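Local coordinates for virulence factor (Pectobacterium carotovorum, PDB 2W3Y), which is an S-palmitoylated virulence factor of a Drosophila pathogen and binds to lipid vesicles, at residues D11-F14 / Q15-G19; K81-S84 / N85-Y89; K54-Q57 / K58-K61. All coordinates share one frame; numbering follows the deposited sequence.

In the fold
Helix 57-81 connects two of the three contacts: contact 3 lies at its first turn, and contact 2 takes in its last residue, Lys81, and the loop leading to helix 91-105. The centres of contacts 2 and 3 are about 38 Å apart, on opposite sides of the chain's centre. Contact 1, within helix 9-18, lies near contact 2 with about 17 Å between centres, and the two touch: Tyr13 OH packs 3.9 Å from Lys81 CE, and Ile17 CG2 lies 4.3 Å from Lys81 N. Contact 3 stands apart from contact 1, with nearest atoms about 21 Å apart. All three are surface contacts of this palmitoylated protein.

Contact 1: D11-F14 / Q15-G19; sequences DLYF and QNIHG
Tyr13 and Ile17 meet one turn apart on helix 9-18, the first helix of the modelled chain. The methyl CD1 of Ile17 approaches the Tyr13 ring obliquely and comes within 3.3 Å of Tyr13 CE2, a tight apolar contact. Tyr13 CG is anti to the backbone N (chi1 180°), which turns the ring toward the next turn, where CE2 meets that methyl. The helix itself is documented by four successive i to i+4 bonds, from Gln15 N to Asp11 O at 2.8 Å through to His18 N to Phe14 O at 3.2 Å, all with N-H...O angles between 152° and 155°.

Two waters tie side chains onto this frame. Water 1 donates to Asp11 OD2 at 2.6 Å and to Gln15 OE1 at 2.9 Å, joining residues four apart; the bend of the Gln15 chain at chi2 accompanies this link. Water 2 donates to Tyr13 O at 2.7 Å and to Asn16 OD1 at 3.0 Å, and it also sits above the Tyr13 ring, displaced toward the rim.

Beyond the segments, Asp11 OD1 pairs with Lys249 and Tyr250, and Lys249 also reaches Gln15 OE1. Phe14, the buried residue of the set, meets Phe246 edge-to-face and packs on helices 57-81 and 91-105. Apolar and polar contacts alike therefore tie the helix to the rest of the chain, and the Lys249 ammonium probably steadies the negative charge of Asp11. Tyr13 O accepts from both Ile17 N and water 2, so this carbonyl is satisfied by the helix and by solvent together.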
ATOM      1  N   ASP A  11      -0.289  19.227  -9.957  1.00 42.15           N
ATOM      2  CA  ASP A  11      -1.660  19.746 -10.103  1.00 41.31           C
ATOM      3  C   ASP A  11      -2.170  19.692 -11.552  1.00 40.62           C
ATOM      4  O   ASP A  11      -3.296  19.239 -11.800  1.00 40.64           O
ATOM      5  CB  ASP A  11      -1.792  21.162  -9.515  1.00 41.80           C
ATOM      6  CG  ASP A  11      -3.161  21.810  -9.813  1.00 42.74           C
ATOM      7  OD1 ASP A  11      -4.219  21.194  -9.545  1.00 42.14           O
ATOM      8  OD2 ASP A  11      -3.176  22.949 -10.333  1.00 45.33           O
ATOM      9  N   LEU A  12      -1.340  20.124 -12.500  1.00 39.67           N
ATOM     10  CA  LEU A  12      -1.706  20.105 -13.920  1.00 38.75           C
ATOM     11  C   LEU A  12      -1.897  18.683 -14.460  1.00 37.57           C
ATOM     12  O   LEU A  12      -2.800  18.433 -15.260  1.00 37.06           O
ATOM     13  CB  LEU A  12      -0.655  20.844 -14.760  1.00 39.58           C
ATOM     14  CG  LEU A  12      -0.336  22.306 -14.420  1.00 40.81           C
ATOM     15  CD1 LEU A  12       0.823  22.832 -15.269  1.00 41.98           C
ATOM     16  CD2 LEU A  12      -1.572  23.195 -14.558  1.00 42.20           C
ATOM     17  N   TYR A  13      -1.035  17.765 -14.018  1.00 36.59           N
ATOM     18  CA  TYR A  13      -1.110  16.353 -14.405  1.00 35.38           C
ATOM     19  C   TYR A  13      -2.460  15.755 -14.002  1.00 34.66           C
ATOM     20  O   TYR A  13      -3.144  15.100 -14.804  1.00 33.61           O
ATOM     21  CB  TYR A  13       0.058  15.559 -13.782  1.00 35.44           C
ATOM     22  CG  TYR A  13       0.025  14.091 -14.152  1.00 35.60           C
ATOM     23  CD1 TYR A  13       0.520  13.653 -15.386  1.00 35.17           C
ATOM     24  CD2 TYR A  13      -0.524  13.141 -13.275  1.00 34.77           C
ATOM     25  CE1 TYR A  13       0.470  12.308 -15.747  1.00 35.37           C
ATOM     26  CE2 TYR A  13      -0.569  11.798 -13.621  1.00 34.30           C
ATOM     27  CZ  TYR A  13      -0.069  11.390 -14.855  1.00 35.48           C
ATOM     28  OH  TYR A  13      -0.116  10.060 -15.200  1.00 36.53           O
ATOM     29  N   PHE A  14      -2.840  16.012 -12.757  1.00 34.13           N
ATOM     30  CA  PHE A  14      -4.097  15.526 -12.203  1.00 33.84           C
ATOM     31  C   PHE A  14      -5.317  16.264 -12.757  1.00 34.24           C
ATOM     32  O   PHE A  14      -6.357  15.639 -12.991  1.00 33.23           O
ATOM     33  CB  PHE A  14      -4.042  15.561 -10.671  1.00 33.85           C
ATOM     34  CG  PHE A  14      -3.356  14.358 -10.074  1.00 33.93           C
ATOM     35  CD1 PHE A  14      -1.967  14.216 -10.138  1.00 33.00           C
ATOM     36  CD2 PHE A  14      -4.107  13.347  -9.466  1.00 33.38           C
ATOM     37  CE1 PHE A  14      -1.327  13.076  -9.615  1.00 32.11           C
ATOM     38  CE2 PHE A  14      -3.482  12.221  -8.926  1.00 32.49           C
ATOM     39  CZ  PHE A  14      -2.090  12.082  -8.996  1.00 32.40           C
ATOM     40  N   GLN A  15      -5.181  17.575 -12.999  1.00 34.46           N
ATOM     41  CA  GLN A  15      -6.253  18.360 -13.634  1.00 35.21           C
ATOM     42  C   GLN A  15      -6.621  17.756 -14.987  1.00 35.35           C
ATOM     43  O   GLN A  15      -7.798  17.646 -15.328  1.00 35.86           O
ATOM     44  CB  GLN A  15      -5.871  19.859 -13.769  1.00 34.85           C
ATOM     45  CG  GLN A  15      -7.008  20.785 -14.265  1.00 35.28           C
ATOM     46  CD  GLN A  15      -7.925  21.330 -13.141  1.00 35.88           C
ATOM     47  OE1 GLN A  15      -7.508  22.141 -12.327  1.00 36.05           O
ATOM     48  NE2 GLN A  15      -9.172  20.897 -13.130  1.00 36.79           N
ATOM     49  N   ASN A  16      -5.608  17.334 -15.738  1.00 36.16           N
ATOM     50  CA  ASN A  16      -5.823  16.754 -17.055  1.00 36.95           C
ATOM     51  C   ASN A  16      -6.501  15.385 -17.002  1.00 37.34           C
ATOM     52  O   ASN A  16      -7.384  15.093 -17.819  1.00 37.53           O
ATOM     53  CB  ASN A  16      -4.504  16.667 -17.824  1.00 37.39           C
ATOM     54  CG  ASN A  16      -4.674  16.050 -19.191  1.00 39.07           C
ATOM     55  OD1 ASN A  16      -4.123  14.983 -19.472  1.00 41.49           O
ATOM     56  ND2 ASN A  16      -5.470  16.698 -20.045  1.00 40.75           N
ATOM     57  N   ILE A  17      -6.093  14.551 -16.044  1.00 37.31           N
ATOM     58  CA  ILE A  17      -6.708  13.235 -15.871  1.00 37.40           C
ATOM     59  C   ILE A  17      -8.215  13.360 -15.646  1.00 37.47           C
ATOM     60  O   ILE A  17      -9.005  12.673 -16.301  1.00 37.51           O
ATOM     61  CB  ILE A  17      -6.009  12.418 -14.745  1.00 37.47           C
ATOM     62  CG1 ILE A  17      -4.653  11.901 -15.244  1.00 37.84           C
ATOM     63  CG2 ILE A  17      -6.879  11.239 -14.272  1.00 36.94           C
ATOM     64  CD1 ILE A  17      -3.761  11.335 -14.150  1.00 37.63           C
ATOM     65  N   HIS A  18      -8.610  14.275 -14.767  1.00 37.56           N
ATOM     66  CA  HIS A  18      -9.999  14.343 -14.322  1.00 38.43           C
ATOM     67  C   HIS A  18     -10.949  15.207 -15.189  1.00 39.24           C
ATOM     68  O   HIS A  18     -12.154  15.235 -14.950  1.00 39.55           O
ATOM     69  CB  HIS A  18     -10.056  14.710 -12.828  1.00 38.14           C
ATOM     70  CG  HIS A  18      -9.660  13.580 -11.916  1.00 38.47           C
ATOM     71  ND1 HIS A  18      -8.597  13.660 -11.038  1.00 39.17           N
ATOM     72  CD2 HIS A  18     -10.185  12.341 -11.753  1.00 36.43           C
ATOM     73  CE1 HIS A  18      -8.484  12.519 -10.378  1.00 35.91           C
ATOM     74  NE2 HIS A  18      -9.438  11.704 -10.789  1.00 35.85           N
ATOM     75  N   GLY A  19     -10.416  15.866 -16.217  1.00 39.88           N
ATOM     76  CA  GLY A  19     -11.237  16.699 -17.111  1.00 40.37           C
ATOM     77  C   GLY A  19     -12.116  15.885 -18.048  1.00 41.09           C
ATOM     78  O   GLY A  19     -12.106  14.644 -18.013  1.00 41.26           O
TER
HETATM   79  O   HOH W   1      -5.029  23.662 -12.025  1.00 53.67           O
HETATM   80  O   HOH W   2      -2.571  13.934 -17.155  1.00 30.08           O

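Contact 2: K81-S84 / N85-Y89; sequences KAPS and NKEKY
Ser84 and Glu87 are brought together by two torsions: Ser84 OG stands between its backbone N and carbonyl carbon (chi1 64°), while Glu87 CG lies anti to the carbonyl carbon (chi1 -76°), with the chain extended beyond it. The hydroxyl of Ser84 OG donates to Glu87 OE2 at 2.8 Å, entering on the anti lone pair, away from the other carboxylate oxygen. Although the spacing is Ser-x-x-Glu, this bond runs from side chain to side chain and not between side chain and backbone as in a capping box.

The Glu87 side chain crosses that of Pro83 at about a right angle, bringing its carboxylate against the ring carbons. Its two oxygens are split along the ring: OE1 approaches Pro83 CG at 3.3 Å and OE2 approaches Pro83 CB at 3.4 Å. One oxygen is thus bonded while both touch the proline carbons, which probably restricts rotation of the group.

Backbone evidence for a turn is modest. Ser84 O receives Glu87 N at 3.1 Å and Lys88 N at 3.4 Å, both weak, the first with an N-H...O angle of only 123°. Better supported are Lys88 N to Asn85 O and Tyr89 N to Lys86 O, each at 3.1 Å. Ala82 CB packs over the far end of this turn, 3.6 Å from Lys88 CG.

The arrangement forms the connection from helix 57-81 to helix 91-105. Glu87 touches Ile93 and Lys88 NZ bonds to Asn79, one on each helix, while Asn85 and Lys86 both engage Asp39, beside strand 36-37.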
ATOM      1  N   LYS A  81      -7.934   7.259 -15.488  1.00 27.86           N
ATOM      2  CA  LYS A  81      -6.981   7.145 -16.602  1.00 28.04           C
ATOM      3  C   LYS A  81      -7.081   5.829 -17.370  1.00 27.52           C
ATOM      4  O   LYS A  81      -6.872   5.817 -18.581  1.00 27.08           O
ATOM      5  CB  LYS A  81      -5.541   7.387 -16.111  1.00 28.25           C
ATOM      6  CG  LYS A  81      -4.436   7.341 -17.180  1.00 29.75           C
ATOM      7  CD  LYS A  81      -3.106   7.820 -16.603  1.00 30.29           C
ATOM      8  CE  LYS A  81      -1.928   7.565 -17.558  1.00 33.18           C
ATOM      9  NZ  LYS A  81      -2.087   8.316 -18.837  1.00 35.20           N
ATOM     10  N   ALA A  82      -7.381   4.723 -16.674  1.00 25.92           N
ATOM     11  CA  ALA A  82      -7.458   3.407 -17.320  1.00 25.77           C
ATOM     12  C   ALA A  82      -8.491   3.410 -18.454  1.00 25.32           C
ATOM     13  O   ALA A  82      -9.621   3.815 -18.237  1.00 25.27           O
ATOM     14  CB  ALA A  82      -7.803   2.303 -16.286  1.00 25.20           C
ATOM     15  N   PRO A  83      -8.092   2.986 -19.669  1.00 25.79           N
ATOM     16  CA  PRO A  83      -8.982   2.902 -20.861  1.00 26.46           C
ATOM     17  C   PRO A  83     -10.041   1.795 -20.782  1.00 26.58           C
ATOM     18  O   PRO A  83     -11.021   1.809 -21.538  1.00 27.03           O
ATOM     19  CB  PRO A  83      -8.020   2.572 -22.005  1.00 26.65           C
ATOM     20  CG  PRO A  83      -6.613   2.845 -21.459  1.00 27.70           C
ATOM     21  CD  PRO A  83      -6.707   2.603 -19.977  1.00 25.99           C
ATOM     22  N   SER A  84      -9.822   0.832 -19.896  1.00 25.89           N
ATOM     23  CA  SER A  84     -10.700  -0.323 -19.764  1.00 25.84           C
ATOM     24  C   SER A  84     -10.594  -0.840 -18.344  1.00 25.33           C
ATOM     25  O   SER A  84      -9.636  -0.522 -17.623  1.00 25.06           O
ATOM     26  CB  SER A  84     -10.289  -1.438 -20.733  1.00 26.18           C
ATOM     27  OG  SER A  84      -8.998  -1.919 -20.405  1.00 25.75           O
ATOM     28  N   ASN A  85     -11.576  -1.636 -17.944  1.00 25.03           N
ATOM     29  CA  ASN A  85     -11.596  -2.200 -16.592  1.00 24.67           C
ATOM     30  C   ASN A  85     -10.335  -2.995 -16.287  1.00 24.14           C
ATOM     31  O   ASN A  85      -9.748  -2.834 -15.222  1.00 22.93           O
ATOM     32  CB  ASN A  85     -12.857  -3.039 -16.356  1.00 24.74           C
ATOM     33  CG  ASN A  85     -13.065  -3.358 -14.884  1.00 26.25           C
ATOM     34  OD1 ASN A  85     -13.376  -2.482 -14.091  1.00 27.57           O
ATOM     35  ND2 ASN A  85     -12.865  -4.600 -14.522  1.00 28.12           N
ATOM     36  N   LYS A  86      -9.902  -3.825 -17.234  1.00 23.94           N
ATOM     37  CA  LYS A  86      -8.687  -4.625 -17.060  1.00 24.49           C
ATOM     38  C   LYS A  86      -7.448  -3.775 -16.723  1.00 24.03           C
ATOM     39  O   LYS A  86      -6.624  -4.144 -15.887  1.00 23.13           O
ATOM     40  CB  LYS A  86      -8.429  -5.463 -18.316  1.00 24.81           C
ATOM     41  CG  LYS A  86      -9.333  -6.653 -18.450  1.00 28.11           C
ATOM     42  CD  LYS A  86      -8.993  -7.472 -19.700  1.00 32.83           C
ATOM     43  CE  LYS A  86     -10.113  -8.447 -20.031  1.00 35.18           C
ATOM     44  NZ  LYS A  86     -10.344  -9.372 -18.897  1.00 38.86           N
ATOM     45  N   GLU A  87      -7.342  -2.629 -17.393  1.00 23.81           N
ATOM     46  CA  GLU A  87      -6.217  -1.728 -17.241  1.00 23.88           C
ATOM     47  C   GLU A  87      -6.188  -0.960 -15.918  1.00 23.48           C
ATOM     48  O   GLU A  87      -5.131  -0.436 -15.530  1.00 23.23           O
ATOM     49  CB  GLU A  87      -6.145  -0.780 -18.442  1.00 24.73           C
ATOM     50  CG  GLU A  87      -5.581  -1.460 -19.689  1.00 27.42           C
ATOM     51  CD  GLU A  87      -5.705  -0.582 -20.930  1.00 34.73           C
ATOM     52  OE1 GLU A  87      -4.728   0.132 -21.266  1.00 35.28           O
ATOM     53  OE2 GLU A  87      -6.795  -0.588 -21.552  1.00 37.43           O
ATOM     54  N   LYS A  88      -7.314  -0.911 -15.203  1.00 22.98           N
ATOM     55  CA  LYS A  88      -7.289  -0.424 -13.795  1.00 23.90           C
ATOM     56  C   LYS A  88      -6.329  -1.233 -12.894  1.00 22.98           C
ATOM     57  O   LYS A  88      -5.841  -0.733 -11.873  1.00 23.87           O
ATOM     58  CB  LYS A  88      -8.691  -0.435 -13.158  1.00 23.17           C
ATOM     59  CG  LYS A  88      -9.691   0.486 -13.805  1.00 25.02           C
ATOM     60  CD  LYS A  88     -11.087   0.249 -13.213  1.00 25.01           C
ATOM     61  CE  LYS A  88     -12.190   0.767 -14.122  1.00 27.55           C
ATOM     62  NZ  LYS A  88     -12.256   2.229 -14.155  1.00 26.27           N
ATOM     63  N   TYR A  89      -6.063  -2.479 -13.275  1.00 22.34           N
ATOM     64  CA  TYR A  89      -5.169  -3.359 -12.525  1.00 21.94           C
ATOM     65  C   TYR A  89      -3.800  -3.564 -13.211  1.00 22.69           C
ATOM     66  O   TYR A  89      -3.083  -4.508 -12.906  1.00 22.89           O
ATOM     67  CB  TYR A  89      -5.880  -4.693 -12.217  1.00 20.94           C
ATOM     68  CG  TYR A  89      -7.213  -4.459 -11.527  1.00 19.44           C
ATOM     69  CD1 TYR A  89      -7.279  -4.294 -10.143  1.00 17.27           C
ATOM     70  CD2 TYR A  89      -8.394  -4.362 -12.269  1.00 18.22           C
ATOM     71  CE1 TYR A  89      -8.498  -4.061  -9.507  1.00 17.09           C
ATOM     72  CE2 TYR A  89      -9.624  -4.105 -11.649  1.00 19.26           C
ATOM     73  CZ  TYR A  89      -9.658  -3.966 -10.254  1.00 19.12           C
ATOM     74  OH  TYR A  89     -10.854  -3.691  -9.634  1.00 19.76           O
TER

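Contact 3: K54-Q57 / K58-K61; sequences KHLQ and KQVK
Leu56 O accepts the shortest bond between the two segments, from Val60 N at 2.9 Å, and the donor stands nearly along the C=O axis (C=O...N angle 165°). One residue on, Lys61 N reaches Gln57 O at 3.0 Å. These two i to i+4 bonds mark the first turn of helix 57-81.

The amides just before them are served by water. Water 3 accepts from Lys58 N at 3.0 Å and donates to Lys54 O at 2.9 Å; water 4 accepts from Gln59 N at 3.0 Å and donates to His55 O at 3.1 Å. Each water thus bridges an i to i+4 pair in place of a direct bond.

Side chains add less. Val60 has CG1 anti to its backbone N (chi1 170°), which leaves CG2 to rest 3.3 Å from Leu56 O, covering that carbonyl with a methyl. Leu56 and Gln59 lie side by side and point the same way, with Leu56 CD2 4.2 Å from Gln59 OE1, a loose contact. Strand 185-198 receives this face, Leu56 on Val185 and both Gln59 and Val60 on Tyr187, while helix 230-235 meets Gln59 through Ile230 and Phe234.

This is the N-terminal first turn of an alpha-helix, with water bridging the i to i+4 pairs ahead of the first direct bonds as the loop after strand 40-49 winds into a long helix.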
ATOM      1  N   LYS A  54       4.941   8.984  23.382  1.00 32.87           N
ATOM      2  CA  LYS A  54       3.996  10.070  23.667  1.00 33.53           C
ATOM      3  C   LYS A  54       4.171  11.284  22.751  1.00 33.08           C
ATOM      4  O   LYS A  54       3.192  11.808  22.219  1.00 32.96           O
ATOM      5  CB  LYS A  54       4.056  10.471  25.152  1.00 33.49           C
ATOM      6  CG  LYS A  54       3.537   9.386  26.109  1.00 37.27           C
ATOM      7  CD  LYS A  54       4.648   8.674  26.944  1.00 40.69           C
ATOM      8  CE  LYS A  54       5.326   7.490  26.212  1.00 41.44           C
ATOM      9  NZ  LYS A  54       6.651   7.866  25.638  1.00 40.03           N
ATOM     10  N   HIS A  55       5.419  11.694  22.532  1.00 33.43           N
ATOM     11  CA  HIS A  55       5.725  12.883  21.724  1.00 33.73           C
ATOM     12  C   HIS A  55       5.604  12.717  20.194  1.00 34.26           C
ATOM     13  O   HIS A  55       5.800  13.689  19.449  1.00 34.64           O
ATOM     14  CB  HIS A  55       7.108  13.436  22.092  1.00 34.21           C
ATOM     15  CG  HIS A  55       8.255  12.605  21.599  1.00 34.49           C
ATOM     16  ND1 HIS A  55       9.043  12.982  20.531  1.00 35.81           N
ATOM     17  CD2 HIS A  55       8.759  11.426  22.037  1.00 35.06           C
ATOM     18  CE1 HIS A  55       9.978  12.073  20.329  1.00 34.05           C
ATOM     19  NE2 HIS A  55       9.828  11.118  21.230  1.00 35.41           N
ATOM     20  N   LEU A  56       5.276  11.512  19.719  1.00 34.03           N
ATOM     21  CA  LEU A  56       5.120  11.297  18.269  1.00 33.99           C
ATOM     22  C   LEU A  56       3.703  10.879  17.849  1.00 33.53           C
ATOM     23  O   LEU A  56       3.386  10.886  16.661  1.00 33.54           O
ATOM     24  CB  LEU A  56       6.176  10.301  17.737  1.00 33.55           C
ATOM     25  CG  LEU A  56       7.646  10.759  17.723  1.00 33.97           C
ATOM     26  CD1 LEU A  56       8.590   9.588  17.471  1.00 32.99           C
ATOM     27  CD2 LEU A  56       7.901  11.884  16.709  1.00 34.55           C
ATOM     28  N   GLN A  57       2.862  10.535  18.824  1.00 33.64           N
ATOM     29  CA  GLN A  57       1.496  10.027  18.581  1.00 33.36           C
ATOM     30  C   GLN A  57       0.593  10.932  17.732  1.00 32.87           C
ATOM     31  O   GLN A  57      -0.113  10.447  16.838  1.00 31.53           O
ATOM     32  CB  GLN A  57       0.816   9.631  19.900  1.00 33.75           C
ATOM     33  CG  GLN A  57       1.550   8.499  20.610  1.00 36.42           C
ATOM     34  CD  GLN A  57       0.781   7.894  21.764  1.00 39.99           C
ATOM     35  OE1 GLN A  57      -0.425   7.644  21.668  1.00 42.81           O
ATOM     36  NE2 GLN A  57       1.481   7.637  22.861  1.00 41.46           N
ATOM     37  N   LYS A  58       0.635  12.239  17.997  1.00 32.36           N
ATOM     38  CA  LYS A  58      -0.110  13.218  17.197  1.00 32.83           C
ATOM     39  C   LYS A  58       0.333  13.225  15.730  1.00 32.24           C
ATOM     40  O   LYS A  58      -0.505  13.196  14.831  1.00 31.92           O
ATOM     41  CB  LYS A  58       0.042  14.625  17.805  1.00 33.14           C
ATOM     42  CG  LYS A  58      -0.552  15.775  16.994  1.00 34.23           C
ATOM     43  CD  LYS A  58      -0.155  17.125  17.618  1.00 34.89           C
ATOM     44  CE  LYS A  58      -0.890  18.285  16.975  1.00 37.90           C
ATOM     45  NZ  LYS A  58      -0.563  19.583  17.641  1.00 40.91           N
ATOM     46  N   GLN A  59       1.649  13.289  15.514  1.00 31.52           N
ATOM     47  CA  GLN A  59       2.270  13.246  14.183  1.00 31.68           C
ATOM     48  C   GLN A  59       1.913  11.952  13.419  1.00 29.86           C
ATOM     49  O   GLN A  59       1.631  11.983  12.228  1.00 29.33           O
ATOM     50  CB  GLN A  59       3.787  13.403  14.345  1.00 31.70           C
ATOM     51  CG  GLN A  59       4.614  13.398  13.062  1.00 34.28           C
ATOM     52  CD  GLN A  59       6.054  13.847  13.305  1.00 34.26           C
ATOM     53  OE1 GLN A  59       6.315  14.734  14.132  1.00 38.89           O
ATOM     54  NE2 GLN A  59       6.987  13.250  12.585  1.00 36.21           N
ATOM     55  N   VAL A  60       1.901  10.830  14.127  1.00 29.23           N
ATOM     56  CA  VAL A  60       1.589   9.535  13.530  1.00 29.00           C
ATOM     57  C   VAL A  60       0.119   9.444  13.095  1.00 28.80           C
ATOM     58  O   VAL A  60      -0.184   8.979  11.986  1.00 28.01           O
ATOM     59  CB  VAL A  60       1.993   8.369  14.472  1.00 28.87           C
ATOM     60  CG1 VAL A  60       1.449   7.039  13.967  1.00 28.24           C
ATOM     61  CG2 VAL A  60       3.510   8.309  14.611  1.00 29.57           C
ATOM     62  N   LYS A  61      -0.789   9.905  13.958  1.00 28.44           N
ATOM     63  CA  LYS A  61      -2.221   9.930  13.634  1.00 28.74           C
ATOM     64  C   LYS A  61      -2.523  10.812  12.425  1.00 27.57           C
ATOM     65  O   LYS A  61      -3.316  10.432  11.570  1.00 27.51           O
ATOM     66  CB  LYS A  61      -3.077  10.303  14.866  1.00 29.09           C
ATOM     67  CG  LYS A  61      -3.227   9.146  15.889  1.00 29.45           C
ATOM     68  CD  LYS A  61      -3.768   9.644  17.245  1.00 30.29           C
ATOM     69  CE  LYS A  61      -3.628   8.571  18.338  1.00 31.76           C
ATOM     70  NZ  LYS A  61      -4.750   7.579  18.249  1.00 34.04           N
TER
HETATM   71  O   HOH W   3       2.043  13.642  20.260  1.00 35.00           O
HETATM   72  O   HOH W   4       3.519  14.452  17.477  1.00 29.24           O